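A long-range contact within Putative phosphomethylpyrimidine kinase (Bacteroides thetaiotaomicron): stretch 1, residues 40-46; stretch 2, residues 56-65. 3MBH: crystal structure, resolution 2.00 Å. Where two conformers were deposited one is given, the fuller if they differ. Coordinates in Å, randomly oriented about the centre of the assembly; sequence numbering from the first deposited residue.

Stretch 1 40-46: PLPTAVL
Stretch 2, residues 56-65: SFLDLTDEMP

Short antiparallel strands combine backbone hydrogen bonds with side-chain packing, which can carry on past the strand ends, and this kinase offers a compact example. Strand 44-46 runs at 172° to strand 57-59, their axes approaching to 4.7 Å, in a contact that buries 556 Å² over both sides.

Stretch 2 enters at S56 (phi/psi -79/152, chi1 p), whose OG donates to a water at 2.5 Å; the same water donates to V45 O at 2.9 Å, so it links the two stretches beside the ladder. S56 O lies 3.3 Å from L46 CA in a CA-H...O contact. F57 (-148/124) is extended, with chi1 t and chi2 81°. Its ring shares a sheet face with A44 and L46 and meets both obliquely: CE1 is 3.8 Å from A44 CB, and CD1 is 3.7 Å from CG of L46 (chi1 m, chi2 p).

L58 (-126/120; t, p) forms the hydrogen-bonded pair with V45 (-117/126; chi1 t), CA to CA 5.0 Å. V45 N donates to L58 O at 2.8 Å and L58 N to V45 O at 2.9 Å, while their side chains occupy the other face, CB to CB 4.3 Å. D59 (-80/124, chi1 t) faces A44 across a non-hydrogen-bonded pair, CA to CA 4.6 Å; its OD1 accepts from T61 N at 2.9 Å, fastening the turn that follows.

L60 (-103/18; m, t) adds one more backbone hydrogen bond just past the strand: its N donates to T43 O at 3.1 Å. Its CB points toward stretch 1, and CD1 packs 3.8 Å from both P42 CB and V45 CG2. Residues 61-63 adopt helical angles, and E63 N donates to L60 O at 2.9 Å. Selenomethionine M64 (-61/-46; m, t, m) then sets SE 4.0 Å from T43 CA and CG 4.3 Å from L41 CD1, extending the apolar seam beyond the strands.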

# COMPACT_ATOMS: atom_id res chain seq x y z
N PRO A 40 -17.18 19.44 -13.23
CA PRO A 40 -18.01 19.11 -14.39
C PRO A 40 -18.72 20.31 -15.04
O PRO A 40 -19.30 21.16 -14.32
CB PRO A 40 -19.07 18.16 -13.83
CG PRO A 40 -19.10 18.45 -12.34
CD PRO A 40 -17.72 18.92 -11.97
N LEU A 41 -18.61 20.37 -16.37
CA LEU A 41 -19.44 21.21 -17.25
C LEU A 41 -20.29 20.22 -18.05
O LEU A 41 -19.88 19.78 -19.10
CB LEU A 41 -18.59 22.03 -18.20
CG LEU A 41 -19.36 23.05 -19.06
CD1 LEU A 41 -20.15 24.00 -18.18
CD2 LEU A 41 -18.37 23.78 -19.99
N PRO A 42 -21.46 19.86 -17.53
CA PRO A 42 -22.22 18.76 -18.07
C PRO A 42 -22.91 19.12 -19.39
O PRO A 42 -23.47 20.20 -19.51
CB PRO A 42 -23.25 18.46 -16.96
CG PRO A 42 -23.43 19.80 -16.27
CD PRO A 42 -22.08 20.42 -16.30
N THR A 43 -22.79 18.23 -20.39
CA THR A 43 -23.26 18.48 -21.75
C THR A 43 -24.69 18.01 -21.97
O THR A 43 -25.38 18.47 -22.91
CB THR A 43 -22.34 17.82 -22.75
OG1 THR A 43 -22.30 16.40 -22.48
CG2 THR A 43 -20.84 18.43 -22.64
N ALA A 44 -25.13 17.09 -21.11
CA ALA A 44 -26.40 16.39 -21.25
C ALA A 44 -26.62 15.57 -20.00
O ALA A 44 -25.66 15.24 -19.32
CB ALA A 44 -26.44 15.46 -22.48
N VAL A 45 -27.87 15.23 -19.73
CA VAL A 45 -28.25 14.25 -18.71
C VAL A 45 -28.96 13.06 -19.34
O VAL A 45 -29.92 13.23 -20.08
CB VAL A 45 -29.11 14.89 -17.64
CG1 VAL A 45 -29.68 13.81 -16.65
CG2 VAL A 45 -28.21 15.84 -16.87
N LEU A 46 -28.46 11.87 -19.06
CA LEU A 46 -29.07 10.65 -19.57
C LEU A 46 -29.26 9.63 -18.46
O LEU A 46 -28.46 9.55 -17.54
CB LEU A 46 -28.20 10.03 -20.70
CG LEU A 46 -27.82 10.87 -21.96
CD1 LEU A 46 -26.60 11.79 -21.74
CD2 LEU A 46 -27.51 9.93 -23.15
N SER A 56 -33.17 8.08 -21.68
CA SER A 56 -33.65 9.45 -21.50
C SER A 56 -32.54 10.38 -21.92
O SER A 56 -31.38 10.03 -21.84
CB SER A 56 -34.05 9.73 -20.04
OG SER A 56 -32.94 9.69 -19.17
N PHE A 57 -32.91 11.57 -22.38
CA PHE A 57 -31.93 12.51 -22.85
C PHE A 57 -32.39 13.95 -22.58
O PHE A 57 -33.46 14.35 -22.99
CB PHE A 57 -31.71 12.31 -24.35
CG PHE A 57 -30.65 13.17 -24.90
CD1 PHE A 57 -29.33 12.83 -24.76
CD2 PHE A 57 -30.96 14.39 -25.50
CE1 PHE A 57 -28.31 13.63 -25.24
CE2 PHE A 57 -29.94 15.21 -25.98
CZ PHE A 57 -28.63 14.83 -25.87
N LEU A 58 -31.57 14.72 -21.88
CA LEU A 58 -31.78 16.14 -21.71
C LEU A 58 -30.49 16.89 -22.15
O LEU A 58 -29.41 16.75 -21.53
CB LEU A 58 -32.10 16.47 -20.25
CG LEU A 58 -32.39 17.96 -19.96
CD1 LEU A 58 -33.69 18.50 -20.62
CD2 LEU A 58 -32.39 18.16 -18.47
N ASP A 59 -30.66 17.74 -23.14
CA ASP A 59 -29.60 18.52 -23.78
C ASP A 59 -29.33 19.68 -22.87
O ASP A 59 -30.25 20.44 -22.59
CB ASP A 59 -30.13 19.04 -25.15
CG ASP A 59 -29.15 20.01 -25.87
OD1 ASP A 59 -27.99 20.22 -25.46
OD2 ASP A 59 -29.56 20.54 -26.93
N LEU A 60 -28.11 19.85 -22.41
CA LEU A 60 -27.82 20.98 -21.50
C LEU A 60 -27.11 22.19 -22.18
O LEU A 60 -26.52 23.06 -21.46
CB LEU A 60 -27.03 20.50 -20.28
CG LEU A 60 -27.74 19.53 -19.32
CD1 LEU A 60 -26.71 19.06 -18.29
CD2 LEU A 60 -28.95 20.19 -18.65
N THR A 61 -27.18 22.25 -23.52
CA THR A 61 -26.50 23.29 -24.31
C THR A 61 -26.77 24.67 -23.73
O THR A 61 -25.84 25.44 -23.53
CB THR A 61 -26.94 23.29 -25.80
OG1 THR A 61 -26.67 21.99 -26.36
CG2 THR A 61 -26.22 24.43 -26.66
N ASP A 62 -28.04 24.97 -23.47
CA ASP A 62 -28.35 26.29 -23.00
C ASP A 62 -28.00 26.60 -21.54
O ASP A 62 -27.98 27.78 -21.17
CB ASP A 62 -29.78 26.60 -23.32
CG ASP A 62 -30.04 26.59 -24.83
OD1 ASP A 62 -29.21 27.13 -25.59
OD2 ASP A 62 -31.06 25.99 -25.25
N GLU A 63 -27.69 25.59 -20.74
CA GLU A 63 -27.21 25.86 -19.38
C GLU A 63 -25.71 26.13 -19.34
O GLU A 63 -25.23 26.81 -18.43
CB GLU A 63 -27.55 24.71 -18.47
CG GLU A 63 -27.47 25.04 -16.98
CD GLU A 63 -28.46 26.14 -16.53
OE1 GLU A 63 -29.50 26.35 -17.20
OE2 GLU A 63 -28.19 26.79 -15.49
N MSE A 64 -24.97 25.62 -20.31
CA MSE A 64 -23.51 25.69 -20.29
C MSE A 64 -22.98 27.14 -20.28
O MSE A 64 -22.11 27.48 -19.49
CB MSE A 64 -22.90 24.87 -21.45
CG MSE A 64 -23.08 23.35 -21.29
SE MSE A 64 -22.65 22.26 -22.85
CE MSE A 64 -23.34 23.46 -24.13
N PRO A 65 -23.52 28.01 -21.15
CA PRO A 65 -23.05 29.41 -21.05
C PRO A 65 -23.33 30.03 -19.67
O PRO A 65 -22.58 30.89 -19.20
CB PRO A 65 -23.84 30.15 -22.16
CG PRO A 65 -24.23 29.01 -23.13
CD PRO A 65 -24.53 27.84 -22.20
O HOH W 1 -32.26 12.11 -18.87